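Local coordinates for D-aminoacyl-tRNA deacylase 1 (Homo sapiens, PDB 2OKV), which deacylates D-aminoacyl-tRNAs and mischarged glycyl-tRNA(Ala) as a homodimeric editing enzyme, and is possibly an ATPase involved in DNA replication, at residues V4-T9 and C28-I33; A11-G16 and E73-S78. All coordinates share one frame; numbering follows the deposited sequence.

Contact 1 (V4-T9 and C28-I33)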
loop_
_atom_site.group_PDB
_atom_site.type_symbol
_atom_site.label_atom_id
_atom_site.label_comp_id
_atom_site.label_asym_id
_atom_site.label_seq_id
_atom_site.Cartn_x
_atom_site.Cartn_y
_atom_site.Cartn_z
ATOM N N VAL B 4 4.261 -2.679 -3.431
ATOM C CA VAL B 4 2.942 -2.050 -3.414
ATOM C C VAL B 4 3.092 -0.735 -4.146
ATOM O O VAL B 4 3.932 0.087 -3.803
ATOM C CB VAL B 4 2.365 -1.864 -1.996
ATOM C CG1 VAL B 4 1.087 -0.970 -2.037
ATOM C CG2 VAL B 4 2.046 -3.232 -1.377
ATOM N N VAL B 5 2.273 -0.564 -5.176
ATOM C CA VAL B 5 2.344 0.588 -6.051
ATOM C C VAL B 5 1.074 1.408 -5.864
ATOM O O VAL B 5 -0.053 0.890 -5.982
ATOM C CB VAL B 5 2.482 0.142 -7.528
ATOM C CG1 VAL B 5 2.450 1.335 -8.446
ATOM C CG2 VAL B 5 3.783 -0.654 -7.744
ATOM N N GLN B 6 1.243 2.680 -5.531
ATOM C CA GLN B 6 0.086 3.559 -5.355
ATOM C C GLN B 6 0.165 4.706 -6.349
ATOM O O GLN B 6 1.199 5.359 -6.452
ATOM C CB GLN B 6 0.026 4.102 -3.921
ATOM C CG GLN B 6 -0.263 3.015 -2.875
ATOM C CD GLN B 6 -0.249 3.537 -1.446
ATOM O OE1 GLN B 6 -1.226 4.137 -0.978
ATOM N NE2 GLN B 6 0.849 3.253 -0.717
ATOM N N ARG B 7 -0.922 4.954 -7.070
ATOM C CA ARG B 7 -0.962 6.072 -8.007
ATOM C C ARG B 7 -1.142 7.335 -7.189
ATOM O O ARG B 7 -2.029 7.401 -6.348
ATOM C CB ARG B 7 -2.121 5.922 -8.999
ATOM C CG ARG B 7 -2.238 7.084 -9.991
ATOM C CD ARG B 7 -3.341 6.880 -11.014
ATOM N NE ARG B 7 -4.667 7.091 -10.433
ATOM C CZ ARG B 7 -5.809 6.990 -11.101
ATOM N NH1 ARG B 7 -5.806 6.645 -12.387
ATOM N NH2 ARG B 7 -6.963 7.216 -10.473
ATOM N N VAL B 8 -0.320 8.347 -7.444
ATOM C CA VAL B 8 -0.367 9.564 -6.618
ATOM C C VAL B 8 -0.610 10.852 -7.417
ATOM O O VAL B 8 -0.185 10.956 -8.593
ATOM C CB VAL B 8 0.908 9.708 -5.739
ATOM C CG1 VAL B 8 1.041 8.524 -4.777
ATOM C CG2 VAL B 8 2.171 9.869 -6.592
ATOM N N THR B 9 -1.284 11.832 -6.800
ATOM C CA THR B 9 -1.237 13.167 -7.400
ATOM C C THR B 9 0.022 13.898 -6.924
ATOM O O THR B 9 0.537 14.756 -7.625
ATOM C CB THR B 9 -2.538 14.031 -7.249
ATOM O OG1 THR B 9 -2.418 14.901 -6.137
ATOM C CG2 THR B 9 -3.746 13.200 -7.122
ATOM N N CYS B 28 4.050 5.964 -6.330
ATOM C CA CYS B 28 4.868 5.671 -5.150
ATOM C C CYS B 28 4.964 4.164 -5.018
ATOM O O CYS B 28 3.952 3.471 -4.952
ATOM C CB CYS B 28 4.261 6.279 -3.862
ATOM S SG CYS B 28 5.228 5.945 -2.346
ATOM N N VAL B 29 6.187 3.664 -4.985
ATOM C CA VAL B 29 6.443 2.237 -4.921
ATOM C C VAL B 29 7.071 1.925 -3.568
ATOM O O VAL B 29 8.117 2.489 -3.205
ATOM C CB VAL B 29 7.401 1.785 -6.057
ATOM C CG1 VAL B 29 7.666 0.271 -5.985
ATOM C CG2 VAL B 29 6.836 2.192 -7.426
ATOM N N LEU B 30 6.414 1.046 -2.817
ATOM C CA LEU B 30 6.999 0.497 -1.613
ATOM C C LEU B 30 7.568 -0.856 -1.970
ATOM O O LEU B 30 6.827 -1.751 -2.391
ATOM C CB LEU B 30 5.947 0.394 -0.508
ATOM C CG LEU B 30 5.400 1.758 -0.060
ATOM C CD1 LEU B 30 4.104 1.598 0.704
ATOM C CD2 LEU B 30 6.439 2.529 0.808
ATOM N N LEU B 31 8.883 -1.004 -1.801
ATOM C CA LEU B 31 9.619 -2.150 -2.352
ATOM C C LEU B 31 10.132 -3.131 -1.289
ATOM O O LEU B 31 10.994 -2.778 -0.463
ATOM C CB LEU B 31 10.792 -1.639 -3.175
ATOM C CG LEU B 31 11.284 -2.313 -4.461
ATOM C CD1 LEU B 31 12.784 -2.531 -4.331
ATOM C CD2 LEU B 31 10.576 -3.615 -4.865
ATOM N N GLY B 32 9.625 -4.364 -1.339
ATOM C CA GLY B 32 10.018 -5.423 -0.414
ATOM C C GLY B 32 10.954 -6.449 -1.023
ATOM O O GLY B 32 10.535 -7.264 -1.841
ATOM N N ILE B 33 12.216 -6.418 -0.600
ATOM C CA ILE B 33 13.259 -7.301 -1.122
ATOM C C ILE B 33 13.443 -8.531 -0.235
ATOM O O ILE B 33 13.687 -8.421 0.970
ATOM C CB ILE B 33 14.628 -6.562 -1.245
ATOM C CG1 ILE B 33 14.525 -5.357 -2.192
ATOM C CG2 ILE B 33 15.731 -7.515 -1.712
ATOM C CD1 ILE B 33 15.602 -4.263 -1.891
#
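Strands 2-8 and 26-32 are antiparallel neighbours in the five-stranded mixed sheet, and 4-9 with 28-33 is the central part of that pairing; the axes approach to 4.8 Å and their N-to-C directions differ by 173°. Two hydrogen-bonded pairs flank one non-hydrogen-bonded pair. In the first, Val4 N reaches Leu30 O at 2.9 Å and Leu30 N returns to Val4 O at 2.8 Å; in the second, Gln6 N meets Cys28 O and Cys28 N meets Gln6 O, each at 2.9 Å. All four donors lie in the carbonyl planes, so the ladder is regular. Between them Val5 and Val29 stand side by side on one face. Each holds CG1 anti to the backbone N (chi1 176° and -180°), which brings the two CG2 methyls together at 4.2 Å. On the other face Val4, Gln6, Cys28 and Leu30 project together, Gln6 crossing Leu30 obliquely. Beyond the Gln6-Cys28 pair, Val8 CG1 lies 4.0 Å from Cys28 CB, and Ile135 packs on Val8, Gln6 and Cys28. This second face meets the other subunit, whose Thr142 packs on Leu30. Val4, Gln6 and Cys28 are Mg(2+)-binding residues, making this ladder part of the metal site at the dimer interface.

Contact 2 (A11-G16 and E73-S78)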
loop_
_atom_site.group_PDB
_atom_site.type_symbol
_atom_site.label_atom_id
_atom_site.label_comp_id
_atom_site.label_asym_id
_atom_site.label_seq_id
_atom_site.Cartn_x
_atom_site.Cartn_y
_atom_site.Cartn_z
ATOM N N ALA B 11 3.582 13.055 -3.806
ATOM C CA ALA B 11 4.109 12.214 -2.740
ATOM C C ALA B 11 5.408 12.815 -2.270
ATOM O O ALA B 11 6.078 13.504 -3.031
ATOM C CB ALA B 11 4.328 10.802 -3.246
ATOM N N SER B 12 5.768 12.570 -1.016
ATOM C CA SER B 12 7.041 13.070 -0.512
ATOM C C SER B 12 7.518 12.260 0.671
ATOM O O SER B 12 6.753 11.511 1.277
ATOM C CB SER B 12 6.930 14.544 -0.117
ATOM O OG SER B 12 5.941 14.717 0.871
ATOM N N VAL B 13 8.802 12.403 0.966
ATOM C CA VAL B 13 9.419 11.742 2.104
ATOM C C VAL B 13 10.026 12.817 2.966
ATOM O O VAL B 13 10.747 13.703 2.463
ATOM C CB VAL B 13 10.507 10.741 1.646
ATOM C CG1 VAL B 13 11.347 10.234 2.825
ATOM C CG2 VAL B 13 9.875 9.580 0.868
ATOM N N THR B 14 9.712 12.735 4.260
ATOM C CA THR B 14 10.328 13.561 5.301
ATOM C C THR B 14 11.087 12.662 6.292
ATOM O O THR B 14 10.665 11.537 6.560
ATOM C CB THR B 14 9.230 14.355 6.062
ATOM O OG1 THR B 14 8.710 15.384 5.206
ATOM C CG2 THR B 14 9.787 15.012 7.238
ATOM N N VAL B 15 12.198 13.165 6.822
ATOM C CA VAL B 15 12.914 12.534 7.929
ATOM C C VAL B 15 13.087 13.607 9.012
ATOM O O VAL B 15 13.828 14.560 8.818
ATOM C CB VAL B 15 14.292 11.978 7.482
ATOM C CG1 VAL B 15 15.180 11.561 8.699
ATOM C CG2 VAL B 15 14.113 10.830 6.510
ATOM N N GLY B 16 12.354 13.464 10.114
ATOM C CA GLY B 16 12.388 14.415 11.223
ATOM C C GLY B 16 11.840 15.785 10.873
ATOM O O GLY B 16 12.199 16.779 11.489
ATOM N N GLU B 73 6.386 10.845 -12.594
ATOM C CA GLU B 73 7.504 10.568 -11.678
ATOM C C GLU B 73 7.285 9.282 -10.892
ATOM O O GLU B 73 6.175 8.736 -10.862
ATOM C CB GLU B 73 7.729 11.737 -10.716
ATOM C CG GLU B 73 8.353 12.981 -11.355
ATOM C CD GLU B 73 8.170 14.227 -10.491
ATOM O OE1 GLU B 73 9.171 14.752 -9.955
ATOM O OE2 GLU B 73 7.010 14.674 -10.343
ATOM N N ILE B 74 8.355 8.799 -10.263
ATOM C CA ILE B 74 8.294 7.605 -9.430
ATOM C C ILE B 74 9.024 7.919 -8.124
ATOM O O ILE B 74 10.160 8.364 -8.144
ATOM C CB ILE B 74 8.991 6.384 -10.093
ATOM C CG1 ILE B 74 8.365 6.062 -11.457
ATOM C CG2 ILE B 74 8.973 5.168 -9.138
ATOM C CD1 ILE B 74 9.117 5.018 -12.260
ATOM N N LEU B 75 8.343 7.726 -7.002
ATOM C CA LEU B 75 8.983 7.774 -5.694
ATOM C C LEU B 75 9.116 6.344 -5.166
ATOM O O LEU B 75 8.113 5.691 -4.894
ATOM C CB LEU B 75 8.148 8.621 -4.721
ATOM C CG LEU B 75 8.588 8.658 -3.246
ATOM C CD1 LEU B 75 9.957 9.299 -3.126
ATOM C CD2 LEU B 75 7.550 9.390 -2.366
ATOM N N CYS B 76 10.346 5.851 -5.035
ATOM C CA CYS B 76 10.575 4.500 -4.481
ATOM C C CYS B 76 11.048 4.584 -3.048
ATOM O O CYS B 76 11.933 5.387 -2.702
ATOM C CB CYS B 76 11.620 3.684 -5.265
ATOM S SG CYS B 76 11.376 3.642 -6.991
ATOM N N VAL B 77 10.485 3.730 -2.209
ATOM C CA VAL B 77 10.938 3.636 -0.825
ATOM C C VAL B 77 11.098 2.164 -0.481
ATOM O O VAL B 77 10.236 1.354 -0.813
ATOM C CB VAL B 77 9.954 4.323 0.146
ATOM C CG1 VAL B 77 10.455 4.217 1.592
ATOM C CG2 VAL B 77 9.777 5.783 -0.230
ATOM N N SER B 78 12.210 1.827 0.167
ATOM C CA SER B 78 12.482 0.459 0.602
ATOM C C SER B 78 11.577 0.109 1.776
ATOM O O SER B 78 11.443 0.895 2.712
ATOM C CB SER B 78 13.945 0.343 1.024
ATOM O OG SER B 78 14.303 1.569 1.668
#
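The strands 11-15 and 73-78 run in roughly the same direction, with 36° between their N-to-C directions and an axial closest approach of 8.2 Å. That separation is too wide for backbone pairing, and no hydrogen bond joins the segments; they belong to two different sheets whose faces meet through side chains. The nearest CA atoms are those of Ala11 and Leu75, while Val13 and Val77 are farther apart. Ala11, Val13, Leu75 and Val77 all direct their CB atoms toward the opposing strand. Leu75 carries the contact, its CG anti to the backbone N (chi1 173°). Val13 CG2 lies 4.0 Å from both CD1 and CD2 of Leu75, straddling the fork, as the two side chains cross obliquely; CD2 alone goes on to Ala11 CB (3.6 Å) and to the backbone N of Ser12 (3.9 Å). The same Val13 CG2 meets Val77 CG2 tip to tip at 4.0 Å. Both valines keep CG1 anti to the backbone N, which places CG2 beside that nitrogen and, in each, makes it the methyl that touches. Met131 of strand 131-137 packs on both Val13 and Val77, and Ile23 of strand 18-23 on Ala11. Pro140 of the second subunit, probably part of the Gly-cisPro motif, packs on Val77. With methyl groups making every side-chain contact across the interface and four of the five touching residues buried, the two sheets meet here by apolar packing, with no hydrogen bond between the segments.

How the contacts relate
From the N terminus, the chain runs through 4-9, turns a corner at Thr9 and enters 11-16 in the three-stranded sheet. Strand 18-23 continues that sheet before 28-33 returns to the five-stranded one, where contact 1 closes a loop of 18 intervening residues. Contact 2 closes a longer one of 56 when the chain reaches 73-78. Because the segments alternate, the two loops cross. Contact 1 joins strands within a sheet, whereas contact 2 packs one sheet on the other. They meet at strand 26-32, which lies between 2-8 and 73-78: Val29 N to Leu75 O (2.8 Å) and Val29 O to Val77 N (2.9 Å) are probable hydrogen bonds.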